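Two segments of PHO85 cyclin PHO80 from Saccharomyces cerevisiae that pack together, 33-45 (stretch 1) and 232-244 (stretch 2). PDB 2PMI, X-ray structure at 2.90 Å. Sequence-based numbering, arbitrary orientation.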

# COMPACT_ATOMS: atom_id res chain seq x y z
N THR B 33 -10.21 -22.47 -3.58
CA THR B 33 -10.04 -23.62 -4.44
C THR B 33 -10.82 -23.35 -5.72
O THR B 33 -10.29 -23.49 -6.81
CB THR B 33 -10.51 -24.93 -3.73
OG1 THR B 33 -9.50 -25.35 -2.81
CG2 THR B 33 -10.76 -26.06 -4.74
N ASP B 34 -12.08 -22.92 -5.59
CA ASP B 34 -12.88 -22.62 -6.77
C ASP B 34 -12.20 -21.61 -7.69
O ASP B 34 -12.38 -21.66 -8.90
CB ASP B 34 -14.28 -22.12 -6.40
CG ASP B 34 -15.17 -23.23 -5.88
OD1 ASP B 34 -14.95 -24.40 -6.23
OD2 ASP B 34 -16.11 -22.91 -5.14
N LEU B 35 -11.45 -20.67 -7.12
CA LEU B 35 -10.75 -19.69 -7.95
C LEU B 35 -9.70 -20.43 -8.76
O LEU B 35 -9.77 -20.49 -9.98
CB LEU B 35 -10.09 -18.62 -7.10
CG LEU B 35 -11.01 -17.46 -6.71
CD1 LEU B 35 -10.21 -16.39 -5.94
CD2 LEU B 35 -11.65 -16.88 -7.99
N VAL B 36 -8.71 -20.99 -8.08
CA VAL B 36 -7.68 -21.73 -8.76
C VAL B 36 -8.25 -22.54 -9.92
O VAL B 36 -7.61 -22.64 -10.97
CB VAL B 36 -6.95 -22.69 -7.81
CG1 VAL B 36 -5.93 -23.51 -8.58
CG2 VAL B 36 -6.25 -21.91 -6.70
N VAL B 37 -9.44 -23.11 -9.77
CA VAL B 37 -9.99 -23.89 -10.88
C VAL B 37 -10.35 -22.92 -12.00
O VAL B 37 -9.82 -23.02 -13.11
CB VAL B 37 -11.24 -24.77 -10.51
CG1 VAL B 37 -10.89 -25.74 -9.39
CG2 VAL B 37 -12.41 -23.91 -10.11
N LEU B 38 -11.22 -21.96 -11.71
CA LEU B 38 -11.61 -20.97 -12.70
C LEU B 38 -10.38 -20.35 -13.35
O LEU B 38 -10.32 -20.19 -14.56
CB LEU B 38 -12.48 -19.87 -12.07
CG LEU B 38 -13.88 -20.30 -11.65
CD1 LEU B 38 -14.71 -19.11 -11.17
CD2 LEU B 38 -14.56 -20.96 -12.83
N ILE B 39 -9.37 -20.00 -12.56
CA ILE B 39 -8.18 -19.40 -13.14
C ILE B 39 -7.41 -20.39 -14.00
O ILE B 39 -7.07 -20.09 -15.14
CB ILE B 39 -7.23 -18.85 -12.07
CG1 ILE B 39 -7.90 -17.68 -11.35
CG2 ILE B 39 -5.95 -18.39 -12.73
CD1 ILE B 39 -7.09 -17.12 -10.16
N SER B 40 -7.13 -21.57 -13.45
CA SER B 40 -6.39 -22.59 -14.19
C SER B 40 -7.03 -22.91 -15.54
O SER B 40 -6.35 -23.05 -16.55
CB SER B 40 -6.28 -23.86 -13.35
OG SER B 40 -5.56 -23.60 -12.17
N ARG B 41 -8.36 -23.04 -15.53
CA ARG B 41 -9.10 -23.34 -16.74
C ARG B 41 -8.78 -22.26 -17.77
O ARG B 41 -8.31 -22.54 -18.87
CB ARG B 41 -10.61 -23.35 -16.47
CG ARG B 41 -11.11 -24.56 -15.68
CD ARG B 41 -12.60 -24.42 -15.40
NE ARG B 41 -13.22 -25.68 -14.98
CZ ARG B 41 -14.51 -25.82 -14.70
NH1 ARG B 41 -15.33 -24.77 -14.78
NH2 ARG B 41 -14.99 -27.00 -14.34
N MET B 42 -9.05 -21.02 -17.39
CA MET B 42 -8.78 -19.90 -18.26
C MET B 42 -7.35 -19.96 -18.77
O MET B 42 -7.08 -19.71 -19.95
CB MET B 42 -8.98 -18.60 -17.49
CG MET B 42 -8.70 -17.37 -18.31
SD MET B 42 -9.81 -17.31 -19.71
CE MET B 42 -11.27 -16.70 -18.88
N LEU B 43 -6.44 -20.30 -17.86
CA LEU B 43 -5.01 -20.36 -18.16
C LEU B 43 -4.59 -21.39 -19.22
O LEU B 43 -3.68 -21.13 -20.00
CB LEU B 43 -4.25 -20.62 -16.86
CG LEU B 43 -2.95 -19.83 -16.75
CD1 LEU B 43 -3.29 -18.36 -16.68
CD2 LEU B 43 -2.16 -20.26 -15.52
N VAL B 44 -5.23 -22.56 -19.25
CA VAL B 44 -4.87 -23.56 -20.26
C VAL B 44 -5.62 -23.25 -21.54
O VAL B 44 -5.27 -23.74 -22.60
CB VAL B 44 -5.20 -25.00 -19.85
CG1 VAL B 44 -4.28 -25.43 -18.75
CG2 VAL B 44 -6.62 -25.10 -19.40
N SER B 45 -6.65 -22.43 -21.41
CA SER B 45 -7.45 -22.05 -22.56
C SER B 45 -6.62 -21.07 -23.39
O SER B 45 -6.55 -21.19 -24.61
CB SER B 45 -8.75 -21.39 -22.09
OG SER B 45 -9.53 -20.93 -23.18
N ASN B 232 -16.36 -26.52 -19.98
CA ASN B 232 -15.94 -26.59 -21.38
C ASN B 232 -14.73 -25.71 -21.71
O ASN B 232 -14.86 -24.62 -22.28
CB ASN B 232 -17.10 -26.21 -22.30
CG ASN B 232 -18.33 -27.05 -22.05
OD1 ASN B 232 -18.24 -28.28 -21.93
ND2 ASN B 232 -19.49 -26.41 -21.97
N ALA B 233 -13.55 -26.20 -21.33
CA ALA B 233 -12.28 -25.52 -21.56
C ALA B 233 -11.24 -26.52 -22.03
O ALA B 233 -10.81 -26.45 -23.18
CB ALA B 233 -11.81 -24.84 -20.27
N SER B 234 -10.85 -27.44 -21.15
CA SER B 234 -9.84 -28.47 -21.43
C SER B 234 -9.40 -29.17 -20.14
O SER B 234 -9.21 -30.39 -20.11
CB SER B 234 -8.58 -27.87 -22.05
OG SER B 234 -8.86 -27.14 -23.22
N PRO B 235 -9.19 -28.39 -19.06
CA PRO B 235 -8.77 -29.00 -17.79
C PRO B 235 -9.95 -29.73 -17.17
O PRO B 235 -10.07 -29.83 -15.95
CB PRO B 235 -8.33 -27.80 -16.97
CG PRO B 235 -9.34 -26.79 -17.36
CD PRO B 235 -9.40 -26.94 -18.88
N ASP B 236 -10.84 -30.21 -18.03
CA ASP B 236 -12.02 -30.93 -17.57
C ASP B 236 -11.54 -31.87 -16.47
O ASP B 236 -12.06 -31.86 -15.36
CB ASP B 236 -12.65 -31.71 -18.73
CG ASP B 236 -13.26 -30.79 -19.79
OD1 ASP B 236 -12.51 -30.20 -20.59
OD2 ASP B 236 -14.51 -30.66 -19.83
N LYS B 237 -10.51 -32.64 -16.81
CA LYS B 237 -9.89 -33.60 -15.90
C LYS B 237 -9.79 -33.14 -14.44
O LYS B 237 -9.95 -33.95 -13.52
CB LYS B 237 -8.49 -33.97 -16.42
CG LYS B 237 -7.56 -34.56 -15.38
CD LYS B 237 -8.11 -35.84 -14.79
CE LYS B 237 -7.28 -36.28 -13.61
NZ LYS B 237 -7.87 -37.46 -12.95
N SER B 238 -9.53 -31.86 -14.22
CA SER B 238 -9.40 -31.35 -12.86
C SER B 238 -10.71 -31.43 -12.08
O SER B 238 -11.11 -32.50 -11.63
CB SER B 238 -8.89 -29.91 -12.88
OG SER B 238 -7.62 -29.84 -13.48
N ARG B 239 -11.39 -30.31 -11.92
CA ARG B 239 -12.65 -30.30 -11.20
C ARG B 239 -13.84 -30.32 -12.14
O ARG B 239 -14.01 -29.43 -12.97
CB ARG B 239 -12.73 -29.08 -10.28
CG ARG B 239 -12.70 -29.40 -8.79
CD ARG B 239 -11.30 -29.70 -8.27
NE ARG B 239 -10.63 -30.75 -9.04
CZ ARG B 239 -9.49 -31.33 -8.69
NH1 ARG B 239 -8.88 -30.98 -7.56
NH2 ARG B 239 -8.96 -32.27 -9.46
N LYS B 240 -14.68 -31.34 -12.01
CA LYS B 240 -15.87 -31.46 -12.84
C LYS B 240 -16.97 -30.60 -12.21
O LYS B 240 -17.85 -31.10 -11.52
CB LYS B 240 -16.29 -32.94 -12.89
CG LYS B 240 -16.96 -33.34 -14.20
CD LYS B 240 -17.45 -34.79 -14.16
CE LYS B 240 -18.17 -35.17 -15.45
NZ LYS B 240 -18.93 -36.45 -15.32
N VAL B 241 -16.92 -29.28 -12.46
CA VAL B 241 -17.92 -28.35 -11.89
C VAL B 241 -18.39 -27.26 -12.87
O VAL B 241 -17.64 -26.83 -13.75
CB VAL B 241 -17.35 -27.61 -10.65
CG1 VAL B 241 -18.47 -27.34 -9.67
CG2 VAL B 241 -16.22 -28.40 -10.01
N ASP B 242 -19.63 -26.82 -12.71
CA ASP B 242 -20.21 -25.77 -13.55
C ASP B 242 -20.45 -24.53 -12.71
O ASP B 242 -21.45 -24.46 -11.98
CB ASP B 242 -21.56 -26.22 -14.13
CG ASP B 242 -21.43 -27.08 -15.36
OD1 ASP B 242 -20.43 -26.92 -16.10
OD2 ASP B 242 -22.33 -27.91 -15.62
N TYR B 243 -19.57 -23.54 -12.80
CA TYR B 243 -19.75 -22.33 -11.99
C TYR B 243 -20.65 -21.29 -12.63
O TYR B 243 -20.34 -20.75 -13.69
CB TYR B 243 -18.41 -21.67 -11.68
CG TYR B 243 -17.48 -22.54 -10.88
CD1 TYR B 243 -16.67 -23.49 -11.50
CD2 TYR B 243 -17.39 -22.40 -9.49
CE1 TYR B 243 -15.80 -24.29 -10.77
CE2 TYR B 243 -16.52 -23.19 -8.74
CZ TYR B 243 -15.73 -24.13 -9.39
OH TYR B 243 -14.86 -24.91 -8.67
N VAL B 244 -21.76 -21.02 -11.96
CA VAL B 244 -22.75 -20.05 -12.42
C VAL B 244 -22.69 -18.80 -11.55
O VAL B 244 -22.96 -18.87 -10.34
CB VAL B 244 -24.18 -20.63 -12.32
CG1 VAL B 244 -25.20 -19.58 -12.76
CG2 VAL B 244 -24.28 -21.89 -13.17

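Stretch 1 is one helical run, and stretch 2 lies along it with no regular helix or strand. Two large side chains, Arg-41 and Tyr-243, bury the most surface of any residues here.

The CA-to-CB bond of Tyr-243 points toward the helix, and the ring fills a hollow lined by Asp-34, Val-37 and Leu-38. Leu-38 covers one ring face. Its CA-to-CB bond points sideways, but the side chain's end comes nearer, and Leu-38 CD2 lies 3.6 Å from Tyr-243 CD1. Val-37 CG2 packs 3.4 Å from Tyr-243 CZ. At the tip of the ring, Tyr-243 OH donates a very short hydrogen bond to Asp-34 OD1, at 2.5 Å.

Arg-41 reaches the other way, from the helix into the loop. Its chain is extended, with chi2 and chi3 both t. This carries the guanidinium to two backbone carbonyls near its plane. Arg-41 NH2 donates hydrogen bonds to Val-241 O at 2.7 Å, nearly straight, and to Arg-239 O at 3.0 Å. Tyr-243 CE1 lies over one guanidinium face.

Pro-235 sits against the helix between Arg-41 and Val-44. Pro-235 CG is 3.3 Å from Arg-41 CG, and Pro-235 CD is 3.4 Å from Val-44 CG2. Pro-235 is poorly ordered, so these distances are less certain. Val-37 CG1 also meets Arg-239 CB at 3.9 Å.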